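Long-range contacts in alkaline phosphatase (Antarctic bacterium, PDB 2W5V), which probably hydrolyses phosphate monoesters as an alkaline phosphatase that works with two zinc ions and one magnesium ion: residues Leu39-Asp43 with Thr137-Phe141; Ala110-Glu116 with Phe141-Ala145; Glu151-Met156 with Tyr173-Asp179; Asp162-Phe166 with Gln191-Asn195. The protein carries 1 engineered substitution. All blocks are in the same frame, centred on the assembly; numbering follows the deposited sequence.

Contact 1: Leu39-Asp43 with Thr137-Phe141; sequences LLISD and TPASF. With MG (magnesium ion), chain I; ZN (zinc ion), chain H.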
loop_
_atom_site.group_PDB
_atom_site.type_symbol
_atom_site.label_atom_id
_atom_site.label_comp_id
_atom_site.label_asym_id
_atom_site.label_seq_id
_atom_site.Cartn_x
_atom_site.Cartn_y
_atom_site.Cartn_z
ATOM N N LEU B 39 -13.661 -13.119 -5.620
ATOM C CA LEU B 39 -13.077 -11.794 -5.763
ATOM C C LEU B 39 -13.827 -10.800 -4.878
ATOM O O LEU B 39 -15.005 -10.533 -5.094
ATOM C CB LEU B 39 -13.141 -11.360 -7.227
ATOM C CG LEU B 39 -12.734 -9.915 -7.478
ATOM C CD1 LEU B 39 -11.288 -9.679 -7.034
ATOM C CD2 LEU B 39 -12.921 -9.580 -8.944
ATOM N N LEU B 40 -13.158 -10.280 -3.855
ATOM C CA LEU B 40 -13.806 -9.349 -2.934
ATOM C C LEU B 40 -13.282 -7.956 -3.216
ATOM O O LEU B 40 -12.073 -7.731 -3.278
ATOM C CB LEU B 40 -13.519 -9.729 -1.480
ATOM C CG LEU B 40 -13.865 -11.171 -1.108
ATOM C CD1 LEU B 40 -13.310 -11.534 0.239
ATOM C CD2 LEU B 40 -15.356 -11.357 -1.127
ATOM N N ILE B 41 -14.201 -7.026 -3.407
ATOM C CA ILE B 41 -13.851 -5.673 -3.782
ATOM C C ILE B 41 -14.347 -4.719 -2.709
ATOM O O ILE B 41 -15.543 -4.661 -2.414
ATOM C CB ILE B 41 -14.497 -5.287 -5.123
ATOM C CG1 ILE B 41 -13.995 -6.199 -6.245
ATOM C CG2 ILE B 41 -14.229 -3.823 -5.450
ATOM C CD1 ILE B 41 -14.664 -5.931 -7.591
ATOM N N SER B 42 -13.417 -3.979 -2.124
ATOM C CA SER B 42 -13.758 -2.927 -1.180
ATOM C C SER B 42 -13.751 -1.621 -1.959
ATOM O O SER B 42 -12.687 -1.102 -2.311
ATOM C CB SER B 42 -12.718 -2.867 -0.061
ATOM O OG SER B 42 -11.401 -2.949 -0.591
ATOM N N ASP B 43 -14.934 -1.093 -2.237
ATOM C CA ASP B 43 -15.026 0.108 -3.051
ATOM C C ASP B 43 -14.486 1.320 -2.295
ATOM O O ASP B 43 -14.971 1.653 -1.218
ATOM C CB ASP B 43 -16.468 0.357 -3.509
ATOM C CG ASP B 43 -16.531 1.285 -4.705
ATOM O OD1 ASP B 43 -15.874 2.341 -4.649
ATOM O OD2 ASP B 43 -17.199 0.953 -5.707
ATOM N N THR B 137 -20.327 -1.273 -9.543
ATOM C CA THR B 137 -19.440 -2.410 -9.301
ATOM C C THR B 137 -20.067 -3.778 -9.655
ATOM O O THR B 137 -19.511 -4.511 -10.483
ATOM C CB THR B 137 -18.882 -2.413 -7.855
ATOM O OG1 THR B 137 -18.433 -1.099 -7.524
ATOM C CG2 THR B 137 -17.708 -3.376 -7.737
ATOM N N PRO B 138 -21.217 -4.124 -9.036
ATOM C CA PRO B 138 -21.871 -5.389 -9.401
ATOM C C PRO B 138 -22.239 -5.378 -10.877
ATOM O O PRO B 138 -22.078 -6.385 -11.554
ATOM C CB PRO B 138 -23.176 -5.392 -8.578
ATOM C CG PRO B 138 -23.119 -4.263 -7.672
ATOM C CD PRO B 138 -21.988 -3.347 -8.053
ATOM N N ALA B 139 -22.728 -4.246 -11.372
ATOM C CA ALA B 139 -23.250 -4.179 -12.738
ATOM C C ALA B 139 -22.186 -4.571 -13.756
ATOM O O ALA B 139 -22.472 -5.252 -14.744
ATOM C CB ALA B 139 -23.767 -2.787 -13.043
ATOM N N SER B 140 -20.960 -4.127 -13.516
ATOM C CA SER B 140 -19.873 -4.400 -14.443
ATOM C C SER B 140 -19.619 -5.894 -14.614
ATOM O O SER B 140 -18.983 -6.304 -15.581
ATOM C CB SER B 140 -18.583 -3.703 -13.996
ATOM O OG SER B 140 -18.732 -2.296 -14.034
ATOM N N PHE B 141 -20.117 -6.707 -13.689
ATOM C CA PHE B 141 -19.905 -8.149 -13.782
ATOM C C PHE B 141 -21.029 -8.919 -14.503
ATOM O O PHE B 141 -20.881 -10.105 -14.781
ATOM C CB PHE B 141 -19.614 -8.744 -12.399
ATOM C CG PHE B 141 -18.233 -8.412 -11.891
ATOM C CD1 PHE B 141 -17.969 -7.170 -11.336
ATOM C CD2 PHE B 141 -17.193 -9.320 -12.019
ATOM C CE1 PHE B 141 -16.696 -6.839 -10.895
ATOM C CE2 PHE B 141 -15.909 -8.994 -11.571
ATOM C CZ PHE B 141 -15.665 -7.754 -11.012
HETATM MG MG MG I . -19.131 0.163 -5.868
HETATM ZN ZN ZN H . -15.538 2.942 -6.534
HETATM O O HOH W 1 -21.209 -0.713 -6.255
HETATM O O HOH W 2 -19.722 1.340 -4.110
HETATM O O HOH W 3 -19.846 1.924 -7.174
#

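Contact 2: Ala110-Glu116 with Phe141-Ala145; sequences AVKSIVE and FYAHA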
loop_
_atom_site.group_PDB
_atom_site.type_symbol
_atom_site.label_atom_id
_atom_site.label_comp_id
_atom_site.label_asym_id
_atom_site.label_seq_id
_atom_site.Cartn_x
_atom_site.Cartn_y
_atom_site.Cartn_z
ATOM N N ALA B 110 -19.653 -3.693 -26.493
ATOM C CA ALA B 110 -19.571 -4.644 -25.390
ATOM C C ALA B 110 -18.320 -5.509 -25.504
ATOM O O ALA B 110 -17.845 -5.823 -26.601
ATOM C CB ALA B 110 -20.823 -5.509 -25.315
ATOM N N VAL B 111 -17.791 -5.894 -24.353
ATOM C CA VAL B 111 -16.646 -6.778 -24.310
ATOM C C VAL B 111 -17.002 -7.961 -23.406
ATOM O O VAL B 111 -17.766 -7.810 -22.449
ATOM C CB VAL B 111 -15.372 -6.019 -23.840
ATOM C CG1 VAL B 111 -15.718 -5.016 -22.763
ATOM C CG2 VAL B 111 -14.314 -6.977 -23.347
ATOM N N LYS B 112 -16.475 -9.138 -23.732
ATOM C CA LYS B 112 -16.772 -10.353 -22.972
ATOM C C LYS B 112 -16.212 -10.289 -21.551
ATOM O O LYS B 112 -15.033 -10.008 -21.359
ATOM C CB LYS B 112 -16.190 -11.565 -23.690
ATOM C CG LYS B 112 -16.599 -12.909 -23.109
ATOM C CD LYS B 112 -16.072 -14.018 -24.006
ATOM C CE LYS B 112 -16.556 -15.395 -23.582
ATOM N NZ LYS B 112 -15.952 -16.448 -24.458
ATOM N N SER B 113 -17.061 -10.576 -20.567
ATOM C CA SER B 113 -16.680 -10.489 -19.153
ATOM C C SER B 113 -16.248 -11.830 -18.564
ATOM O O SER B 113 -16.470 -12.889 -19.159
ATOM C CB SER B 113 -17.853 -9.952 -18.332
ATOM O OG SER B 113 -18.757 -11.000 -18.024
ATOM N N ILE B 114 -15.655 -11.780 -17.375
ATOM C CA ILE B 114 -15.209 -12.992 -16.695
ATOM C C ILE B 114 -16.405 -13.872 -16.305
ATOM O O ILE B 114 -16.304 -15.099 -16.284
ATOM C CB ILE B 114 -14.343 -12.656 -15.451
ATOM C CG1 ILE B 114 -13.604 -13.907 -14.950
ATOM C CG2 ILE B 114 -15.201 -12.046 -14.376
ATOM C CD1 ILE B 114 -12.619 -14.490 -15.958
ATOM N N VAL B 115 -17.540 -13.250 -16.003
ATOM C CA VAL B 115 -18.757 -14.012 -15.724
ATOM C C VAL B 115 -19.250 -14.764 -16.972
ATOM O O VAL B 115 -19.698 -15.909 -16.877
ATOM C CB VAL B 115 -19.875 -13.104 -15.155
ATOM C CG1 VAL B 115 -21.222 -13.814 -15.150
ATOM C CG2 VAL B 115 -19.509 -12.637 -13.745
ATOM N N GLU B 116 -19.179 -14.121 -18.137
ATOM C CA GLU B 116 -19.588 -14.778 -19.380
ATOM C C GLU B 116 -18.632 -15.916 -19.757
ATOM O O GLU B 116 -19.056 -16.962 -20.250
ATOM C CB GLU B 116 -19.716 -13.751 -20.515
ATOM C CG GLU B 116 -20.896 -12.804 -20.300
ATOM C CD GLU B 116 -20.854 -11.537 -21.157
ATOM O OE1 GLU B 116 -19.759 -11.112 -21.591
ATOM O OE2 GLU B 116 -21.934 -10.948 -21.375
ATOM N N PHE B 141 -20.117 -6.707 -13.689
ATOM C CA PHE B 141 -19.905 -8.149 -13.782
ATOM C C PHE B 141 -21.029 -8.919 -14.503
ATOM O O PHE B 141 -20.881 -10.105 -14.781
ATOM C CB PHE B 141 -19.614 -8.744 -12.399
ATOM C CG PHE B 141 -18.233 -8.412 -11.891
ATOM C CD1 PHE B 141 -17.969 -7.170 -11.336
ATOM C CD2 PHE B 141 -17.193 -9.320 -12.019
ATOM C CE1 PHE B 141 -16.696 -6.839 -10.895
ATOM C CE2 PHE B 141 -15.909 -8.994 -11.571
ATOM C CZ PHE B 141 -15.665 -7.754 -11.012
ATOM N N TYR B 142 -22.138 -8.259 -14.822
ATOM C CA TYR B 142 -23.215 -8.964 -15.526
ATOM C C TYR B 142 -23.908 -8.174 -16.636
ATOM O O TYR B 142 -24.675 -8.750 -17.401
ATOM C CB TYR B 142 -24.266 -9.494 -14.545
ATOM C CG TYR B 142 -25.069 -8.413 -13.846
ATOM C CD1 TYR B 142 -26.195 -7.839 -14.450
ATOM C CD2 TYR B 142 -24.707 -7.974 -12.586
ATOM C CE1 TYR B 142 -26.934 -6.847 -13.799
ATOM C CE2 TYR B 142 -25.430 -6.997 -11.933
ATOM C CZ TYR B 142 -26.541 -6.437 -12.535
ATOM O OH TYR B 142 -27.236 -5.461 -11.856
ATOM N N ALA B 143 -23.649 -6.872 -16.722
ATOM C CA ALA B 143 -24.320 -6.031 -17.708
ATOM C C ALA B 143 -23.358 -5.362 -18.681
ATOM O O ALA B 143 -22.151 -5.328 -18.458
ATOM C CB ALA B 143 -25.174 -4.977 -17.018
ATOM N N HIS B 144 -23.913 -4.825 -19.761
ATOM C CA HIS B 144 -23.145 -4.028 -20.710
ATOM C C HIS B 144 -23.938 -2.776 -21.050
ATOM O O HIS B 144 -24.943 -2.847 -21.749
ATOM C CB HIS B 144 -22.874 -4.838 -21.979
ATOM C CG HIS B 144 -22.185 -6.139 -21.720
ATOM N ND1 HIS B 144 -20.820 -6.235 -21.534
ATOM C CD2 HIS B 144 -22.666 -7.401 -21.604
ATOM C CE1 HIS B 144 -20.493 -7.496 -21.327
ATOM N NE2 HIS B 144 -21.595 -8.225 -21.360
ATOM N N ALA B 145 -23.495 -1.632 -20.539
ATOM C CA ALA B 145 -24.227 -0.384 -20.710
ATOM C C ALA B 145 -23.268 0.757 -21.003
ATOM O O ALA B 145 -22.144 0.763 -20.528
ATOM C CB ALA B 145 -25.065 -0.076 -19.471
HETATM O O HOH W 4 -21.217 -9.809 -18.145
#

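Contact 3: Glu151-Met156 with Tyr173-Asp179; sequences EEEIAM and YFTKRKD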
loop_
_atom_site.group_PDB
_atom_site.type_symbol
_atom_site.label_atom_id
_atom_site.label_comp_id
_atom_site.label_asym_id
_atom_site.label_seq_id
_atom_site.Cartn_x
_atom_site.Cartn_y
_atom_site.Cartn_z
ATOM N N GLU B 151 -29.481 2.613 -14.920
ATOM C CA GLU B 151 -29.687 1.524 -13.969
ATOM C C GLU B 151 -30.914 0.655 -14.241
ATOM O O GLU B 151 -30.903 -0.537 -13.934
ATOM C CB GLU B 151 -29.680 2.046 -12.528
ATOM C CG GLU B 151 -28.268 2.262 -12.002
ATOM C CD GLU B 151 -28.228 2.686 -10.544
ATOM O OE1 GLU B 151 -28.036 1.808 -9.671
ATOM O OE2 GLU B 151 -28.387 3.897 -10.278
ATOM N N GLU B 152 -31.964 1.233 -14.812
ATOM C CA GLU B 152 -33.102 0.411 -15.227
ATOM C C GLU B 152 -32.720 -0.506 -16.396
ATOM O O GLU B 152 -33.181 -1.642 -16.482
ATOM C CB GLU B 152 -34.318 1.273 -15.555
ATOM C CG GLU B 152 -34.877 1.971 -14.321
ATOM C CD GLU B 152 -36.160 2.736 -14.589
ATOM O OE1 GLU B 152 -36.690 2.659 -15.724
ATOM O OE2 GLU B 152 -36.636 3.411 -13.651
ATOM N N GLU B 153 -31.864 -0.020 -17.286
ATOM C CA GLU B 153 -31.334 -0.868 -18.356
ATOM C C GLU B 153 -30.485 -1.995 -17.773
ATOM O O GLU B 153 -30.551 -3.143 -18.218
ATOM C CB GLU B 153 -30.497 -0.038 -19.332
ATOM C CG GLU B 153 -29.865 -0.849 -20.464
ATOM C CD GLU B 153 -29.055 0.012 -21.433
ATOM O OE1 GLU B 153 -29.566 1.066 -21.875
ATOM O OE2 GLU B 153 -27.914 -0.373 -21.771
ATOM N N ILE B 154 -29.664 -1.656 -16.785
ATOM C CA ILE B 154 -28.816 -2.636 -16.127
ATOM C C ILE B 154 -29.648 -3.727 -15.454
ATOM O O ILE B 154 -29.325 -4.914 -15.548
ATOM C CB ILE B 154 -27.866 -1.952 -15.117
ATOM C CG1 ILE B 154 -26.740 -1.259 -15.886
ATOM C CG2 ILE B 154 -27.299 -2.970 -14.130
ATOM C CD1 ILE B 154 -25.973 -0.233 -15.089
ATOM N N ALA B 155 -30.724 -3.326 -14.787
ATOM C CA ALA B 155 -31.632 -4.296 -14.183
ATOM C C ALA B 155 -32.192 -5.257 -15.236
ATOM O O ALA B 155 -32.227 -6.471 -15.029
ATOM C CB ALA B 155 -32.760 -3.587 -13.461
ATOM N N MET B 156 -32.638 -4.715 -16.363
ATOM C CA MET B 156 -33.115 -5.563 -17.449
ATOM C C MET B 156 -32.008 -6.492 -17.959
ATOM O O MET B 156 -32.285 -7.636 -18.319
ATOM C CB MET B 156 -33.664 -4.720 -18.605
ATOM C CG MET B 156 -34.232 -5.557 -19.738
ATOM S SD MET B 156 -35.813 -6.306 -19.287
ATOM C CE MET B 156 -36.824 -4.841 -19.086
ATOM N N TYR B 173 -35.300 -0.722 -8.966
ATOM C CA TYR B 173 -34.941 -0.786 -10.388
ATOM C C TYR B 173 -35.608 -1.951 -11.122
ATOM O O TYR B 173 -35.579 -2.028 -12.356
ATOM C CB TYR B 173 -33.416 -0.795 -10.539
ATOM C CG TYR B 173 -32.815 0.414 -9.863
ATOM C CD1 TYR B 173 -32.314 0.337 -8.568
ATOM C CD2 TYR B 173 -32.808 1.652 -10.498
ATOM C CE1 TYR B 173 -31.796 1.457 -7.936
ATOM C CE2 TYR B 173 -32.288 2.772 -9.876
ATOM C CZ TYR B 173 -31.787 2.670 -8.597
ATOM O OH TYR B 173 -31.276 3.787 -7.979
ATOM N N PHE B 174 -36.235 -2.833 -10.355
ATOM C CA PHE B 174 -36.961 -3.970 -10.914
ATOM C C PHE B 174 -38.490 -3.828 -10.845
ATOM O O PHE B 174 -39.207 -4.367 -11.692
ATOM C CB PHE B 174 -36.535 -5.260 -10.207
ATOM C CG PHE B 174 -35.111 -5.650 -10.466
ATOM C CD1 PHE B 174 -34.797 -6.560 -11.461
ATOM C CD2 PHE B 174 -34.082 -5.101 -9.719
ATOM C CE1 PHE B 174 -33.480 -6.921 -11.703
ATOM C CE2 PHE B 174 -32.763 -5.456 -9.957
ATOM C CZ PHE B 174 -32.463 -6.368 -10.948
ATOM N N THR B 175 -38.993 -3.114 -9.843
ATOM C CA THR B 175 -40.432 -3.095 -9.594
ATOM C C THR B 175 -41.064 -1.708 -9.511
ATOM O O THR B 175 -42.283 -1.592 -9.391
ATOM C CB THR B 175 -40.781 -3.832 -8.296
ATOM O OG1 THR B 175 -40.335 -3.057 -7.178
ATOM C CG2 THR B 175 -40.131 -5.203 -8.265
ATOM N N LYS B 176 -40.248 -0.664 -9.546
ATOM C CA LYS B 176 -40.768 0.698 -9.503
ATOM C C LYS B 176 -39.990 1.567 -10.473
ATOM O O LYS B 176 -39.300 2.509 -10.074
ATOM C CB LYS B 176 -40.711 1.256 -8.079
ATOM C CG LYS B 176 -41.531 0.440 -7.084
ATOM C CD LYS B 176 -41.449 0.991 -5.672
ATOM C CE LYS B 176 -42.155 0.064 -4.690
ATOM N NZ LYS B 176 -42.139 0.596 -3.299
ATOM N N ARG B 177 -40.111 1.229 -11.754
ATOM C CA ARG B 177 -39.310 1.834 -12.811
ATOM C C ARG B 177 -40.072 2.957 -13.503
ATOM O O ARG B 177 -41.304 2.995 -13.475
ATOM C CB ARG B 177 -38.926 0.771 -13.841
ATOM C CG ARG B 177 -38.187 -0.435 -13.263
ATOM C CD ARG B 177 -38.324 -1.668 -14.157
ATOM N NE ARG B 177 -37.958 -1.392 -15.544
ATOM C CZ ARG B 177 -36.729 -1.512 -16.041
ATOM N NH1 ARG B 177 -35.720 -1.904 -15.267
ATOM N NH2 ARG B 177 -36.507 -1.235 -17.318
ATOM N N LYS B 178 -39.337 3.868 -14.129
ATOM C CA LYS B 178 -39.952 4.967 -14.860
ATOM C C LYS B 178 -40.720 4.446 -16.071
ATOM O O LYS B 178 -41.688 5.065 -16.507
ATOM C CB LYS B 178 -38.897 5.987 -15.300
ATOM C CG LYS B 178 -38.001 6.510 -14.178
ATOM C CD LYS B 178 -38.592 7.717 -13.458
ATOM C CE LYS B 178 -39.495 7.308 -12.299
ATOM N NZ LYS B 178 -39.885 8.476 -11.451
ATOM N N ASP B 179 -40.295 3.307 -16.611
ATOM C CA ASP B 179 -40.974 2.714 -17.768
ATOM C C ASP B 179 -42.089 1.763 -17.340
ATOM O O ASP B 179 -42.679 1.073 -18.169
ATOM C CB ASP B 179 -39.981 1.981 -18.675
ATOM C CG ASP B 179 -39.361 0.760 -18.005
ATOM O OD1 ASP B 179 -39.696 0.483 -16.834
ATOM O OD2 ASP B 179 -38.535 0.077 -18.653
#

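Contact 4: Asp162-Phe166 with Gln191-Asn195; sequences DLDFF and QFTIN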
loop_
_atom_site.group_PDB
_atom_site.type_symbol
_atom_site.label_atom_id
_atom_site.label_comp_id
_atom_site.label_asym_id
_atom_site.label_seq_id
_atom_site.Cartn_x
_atom_site.Cartn_y
_atom_site.Cartn_z
ATOM N N ASP B 162 -25.841 -14.448 -17.236
ATOM C CA ASP B 162 -25.566 -15.849 -16.941
ATOM C C ASP B 162 -25.520 -16.121 -15.433
ATOM O O ASP B 162 -25.350 -17.264 -15.008
ATOM C CB ASP B 162 -24.241 -16.264 -17.589
ATOM C CG ASP B 162 -24.293 -16.220 -19.110
ATOM O OD1 ASP B 162 -25.165 -16.911 -19.690
ATOM O OD2 ASP B 162 -23.459 -15.506 -19.719
ATOM N N LEU B 163 -25.677 -15.069 -14.634
ATOM C CA LEU B 163 -25.608 -15.187 -13.178
ATOM C C LEU B 163 -26.520 -16.279 -12.634
ATOM O O LEU B 163 -27.662 -16.426 -13.077
ATOM C CB LEU B 163 -25.980 -13.863 -12.520
ATOM C CG LEU B 163 -24.884 -12.814 -12.430
ATOM C CD1 LEU B 163 -25.403 -11.621 -11.648
ATOM C CD2 LEU B 163 -23.657 -13.420 -11.767
ATOM N N ASP B 164 -26.014 -17.029 -11.663
ATOM C CA ASP B 164 -26.787 -18.076 -11.010
ATOM C C ASP B 164 -27.280 -17.622 -9.643
ATOM O O ASP B 164 -28.251 -18.161 -9.112
ATOM C CB ASP B 164 -25.923 -19.322 -10.846
ATOM C CG ASP B 164 -25.431 -19.864 -12.181
ATOM O OD1 ASP B 164 -26.251 -20.417 -12.957
ATOM O OD2 ASP B 164 -24.219 -19.739 -12.452
ATOM N N PHE B 165 -26.601 -16.627 -9.078
ATOM C CA PHE B 165 -26.905 -16.148 -7.731
ATOM C C PHE B 165 -26.621 -14.651 -7.616
ATOM O O PHE B 165 -25.629 -14.164 -8.149
ATOM C CB PHE B 165 -26.038 -16.909 -6.720
ATOM C CG PHE B 165 -26.293 -16.539 -5.277
ATOM C CD1 PHE B 165 -27.114 -17.326 -4.481
ATOM C CD2 PHE B 165 -25.691 -15.425 -4.714
ATOM C CE1 PHE B 165 -27.337 -16.998 -3.145
ATOM C CE2 PHE B 165 -25.911 -15.088 -3.378
ATOM C CZ PHE B 165 -26.732 -15.875 -2.595
ATOM N N PHE B 166 -27.473 -13.920 -6.906
ATOM C CA PHE B 166 -27.108 -12.554 -6.528
ATOM C C PHE B 166 -27.817 -12.131 -5.255
ATOM O O PHE B 166 -28.849 -12.696 -4.889
ATOM C CB PHE B 166 -27.360 -11.553 -7.672
ATOM C CG PHE B 166 -28.822 -11.313 -7.972
ATOM C CD1 PHE B 166 -29.552 -10.381 -7.247
ATOM C CD2 PHE B 166 -29.457 -12.011 -8.988
ATOM C CE1 PHE B 166 -30.897 -10.155 -7.523
ATOM C CE2 PHE B 166 -30.797 -11.790 -9.271
ATOM C CZ PHE B 166 -31.517 -10.858 -8.537
ATOM N N GLN B 191 -35.933 -18.326 -14.758
ATOM C CA GLN B 191 -35.471 -19.360 -13.824
ATOM C C GLN B 191 -34.939 -18.846 -12.482
ATOM O O GLN B 191 -34.431 -19.626 -11.672
ATOM C CB GLN B 191 -34.437 -20.273 -14.485
ATOM C CG GLN B 191 -34.999 -21.128 -15.608
ATOM C CD GLN B 191 -33.973 -22.099 -16.162
ATOM O OE1 GLN B 191 -34.115 -23.313 -16.026
ATOM N NE2 GLN B 191 -32.923 -21.564 -16.779
ATOM N N PHE B 192 -35.062 -17.546 -12.235
ATOM C CA PHE B 192 -34.679 -17.002 -10.936
ATOM C C PHE B 192 -35.763 -17.172 -9.886
ATOM O O PHE B 192 -36.898 -16.741 -10.080
ATOM C CB PHE B 192 -34.315 -15.523 -11.047
ATOM C CG PHE B 192 -32.901 -15.283 -11.461
ATOM C CD1 PHE B 192 -32.589 -15.046 -12.789
ATOM C CD2 PHE B 192 -31.881 -15.306 -10.526
ATOM C CE1 PHE B 192 -31.280 -14.822 -13.172
ATOM C CE2 PHE B 192 -30.577 -15.089 -10.904
ATOM C CZ PHE B 192 -30.277 -14.847 -12.226
ATOM N N THR B 193 -35.412 -17.810 -8.774
ATOM C CA THR B 193 -36.229 -17.729 -7.579
ATOM C C THR B 193 -35.813 -16.448 -6.873
ATOM O O THR B 193 -34.628 -16.225 -6.649
ATOM C CB THR B 193 -36.016 -18.941 -6.657
ATOM O OG1 THR B 193 -36.475 -20.131 -7.321
ATOM C CG2 THR B 193 -36.790 -18.766 -5.359
ATOM N N ILE B 194 -36.778 -15.594 -6.543
ATOM C CA ILE B 194 -36.461 -14.295 -5.956
ATOM C C ILE B 194 -37.035 -14.154 -4.551
ATOM O O ILE B 194 -38.209 -14.414 -4.329
ATOM C CB ILE B 194 -37.008 -13.137 -6.818
ATOM C CG1 ILE B 194 -36.418 -13.182 -8.228
ATOM C CG2 ILE B 194 -36.746 -11.790 -6.147
ATOM C CD1 ILE B 194 -34.922 -12.985 -8.277
ATOM N N ASN B 195 -36.200 -13.731 -3.613
ATOM C CA ASN B 195 -36.648 -13.426 -2.265
ATOM C C ASN B 195 -36.408 -11.948 -1.994
ATOM O O ASN B 195 -35.305 -11.437 -2.212
ATOM C CB ASN B 195 -35.908 -14.307 -1.251
ATOM C CG ASN B 195 -36.375 -14.089 0.176
ATOM O OD1 ASN B 195 -36.567 -12.956 0.614
ATOM N ND2 ASN B 195 -36.545 -15.182 0.918
#

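Contact 1: Leu39-Asp43 with Thr137-Phe141
Strand 36-42 runs past the short helix 136-139 with the backbones well apart, CA of Asp43 and CA of Thr137 8.1 Å from each other and CA of Leu39 and CA of Phe141 11.1 Å, so only side chains bridge the gap. Where the strand runs out, CG of Asp43 stands anti to the backbone N (chi1 -161°), turning the carboxylate to the metals, between which its two oxygens divide: OD2 binds magnesium at 2.1 Å and OD1 binds zinc at 2.0 Å. Thr137 OG1 completes the link at 2.2 Å from the same magnesium. This is the metal centre of the alkaline phosphatase family; Glu254 and three waters fill the magnesium shell, while Asp301, His302 and the phosphorylated Ser84 complete the zinc site. Behind the metals the contact turns apolar. Ile41 CD1 meets Thr137 CG2 tip to tip at 4.0 Å and also touches Phe141 CE1, and Leu39 CD2 lies 3.9 Å from Phe141 CZ, the two side chains crossing at about a right angle.

Contact 2: Ala110-Glu116 with Phe141-Ala145
The His144 ring has the Glu116 carboxylate at its edge, while Ala110 CB and the carbonyl oxygen of Val111 approach it obliquely; at the edge of the Phe141 ring, near its plane, lies Val115 CG2, with Ile114 CG2 coming in at a slant. Helix 114-120 opens with a capping box: Glu116 N donates to Ser113 OG, and Ser113 N returns a bond to Glu116 OE1 at 2.9 Å. The same carboxylate also serves the histidine. NE2 of His144 donates to Glu116 OE2 over 2.7 Å, nearly straight at 166°, and the acceptor lies within 7° of the imidazole plane. The two planes are turned 29° apart, and the oxygen is met on its syn side. Because Gly103 O takes the bond from ND1, both ring nitrogens of His144 have partners, which would favour a protonated, positively charged imidazole. His144 has been seen as a magnesium ligand in this protein, though no such ion is bound to this chain in the model. Further along, Phe141 packs against the first turn of the helix, at Ile114 and Val115, its ring also touching Phe250 and Met252 of strand 249-255. Ile114 lies beside it, pointing the same way, and its CG2 is 4.1 Å from Phe141 CD2.

Contact 3: Glu151-Met156 with Tyr173-Asp179
Arg177 lies across the side of helix 151-158, and each of its nitrogens has an acceptor. NH1 donates to Glu152 O at 2.8 Å, a bond across the contact, and to Tyr173 O within its own segment at 2.9 Å. NE and NH2 grip Asp179 side-on, one bond to each carboxylate oxygen, with NH2 to OD2 at 2.8 Å forming a salt bridge. Fixed in this way, the guanidinium carries Glu152 CB over one face and Met156 CE over the other. Glu152 O is doubly used, since Met156 N reaches it as the helical bond from the face opposite to NH1. The Glu152 side chain, extended beyond CG, slides past Arg177 and takes the backbone N of Lys178 on OE2, at 2.8 Å and 165°. Glu151 stacks its carboxylate on one face of the Tyr173 ring, the planes 27° apart, but its OE1 is bonded to Thr134 and the tyrosine OH to Glu218. Ala155 CB supplies the apolar part: it stands over the centre of the Phe174 ring, 3.8 Å from the centroid and 13° off the normal, a CH-pi contact. The core of the contact is thus a side-on, two-nitrogen arginine-carboxylate salt bridge whose guanidinium also holds one carbonyl of each helix, joining helix 151-158 to the turn that follows helix 172-175.

Contact 4: Asp162-Phe166 with Gln191-Asn195
Leu163 meets Phe192 first: its carbonyl oxygen lies 3.2 Å from Phe192 CZ, approaching the ring obliquely, and its CB is 4.4 Å from the same carbon. Asp164 adds a backbone touch, its O being 4.2 Å from Phe192 CE2, while its side chain turns away; there OD2 accepts from Thr125 N and OD1 pairs with Arg209. Phe166 makes the main side-chain contact. Its CG sits between the backbone N and the carbonyl carbon (chi1 69°), an orientation that carries the ring across to the other strand. Phe166 CE2 and Phe192 CE2 approach to 3.7 Å in an oblique pair, the ring planes inclined at 55° and the centroids 5.5 Å apart, with Phe192 CE2 at the edge of the Phe166 ring, near its plane. Ile194 extends the apolar strip, its CD1 lying 4.0 Å from Phe166 CZ. No hydrogen bond joins the two segments, and the CA atoms of Asp164 and Phe192 are 8.0 Å apart, consistent with a strand between them. That strand is 210-214, which runs parallel to both 165-169 and the outermost strand 192-195 in the large mixed sheet; helix 183-188 covers the patch, Leu187 touching both phenylalanines and Leu184 and Lys188 touching Ile194.

In the fold
Contact 1 is the deepest, its centre about 3 Å from that of the chain, and alone binds metal here; the centres of contacts 2, 3 and 4 lie at about 15, 21 and 18 Å. Contacts 1 and 2 share Phe141, which faces strand 36-42 on one hand and helix 114-120 on the other. Contacts 1 and 4 are buried and reach the same large sheet, yet one combines metal ligands with apolar packing and the other is apolar without hydrogen bonds. The partly buried contacts 2 and 3 are polar: a histidine-carboxylate bond in one, arginine-carbonyl and glutamate-to-backbone-N bonds in the other. Ile154 packs on Ala139 and Tyr142, linking contact 3 to contacts 1 and 2, and Leu163 connects contacts 2 and 4.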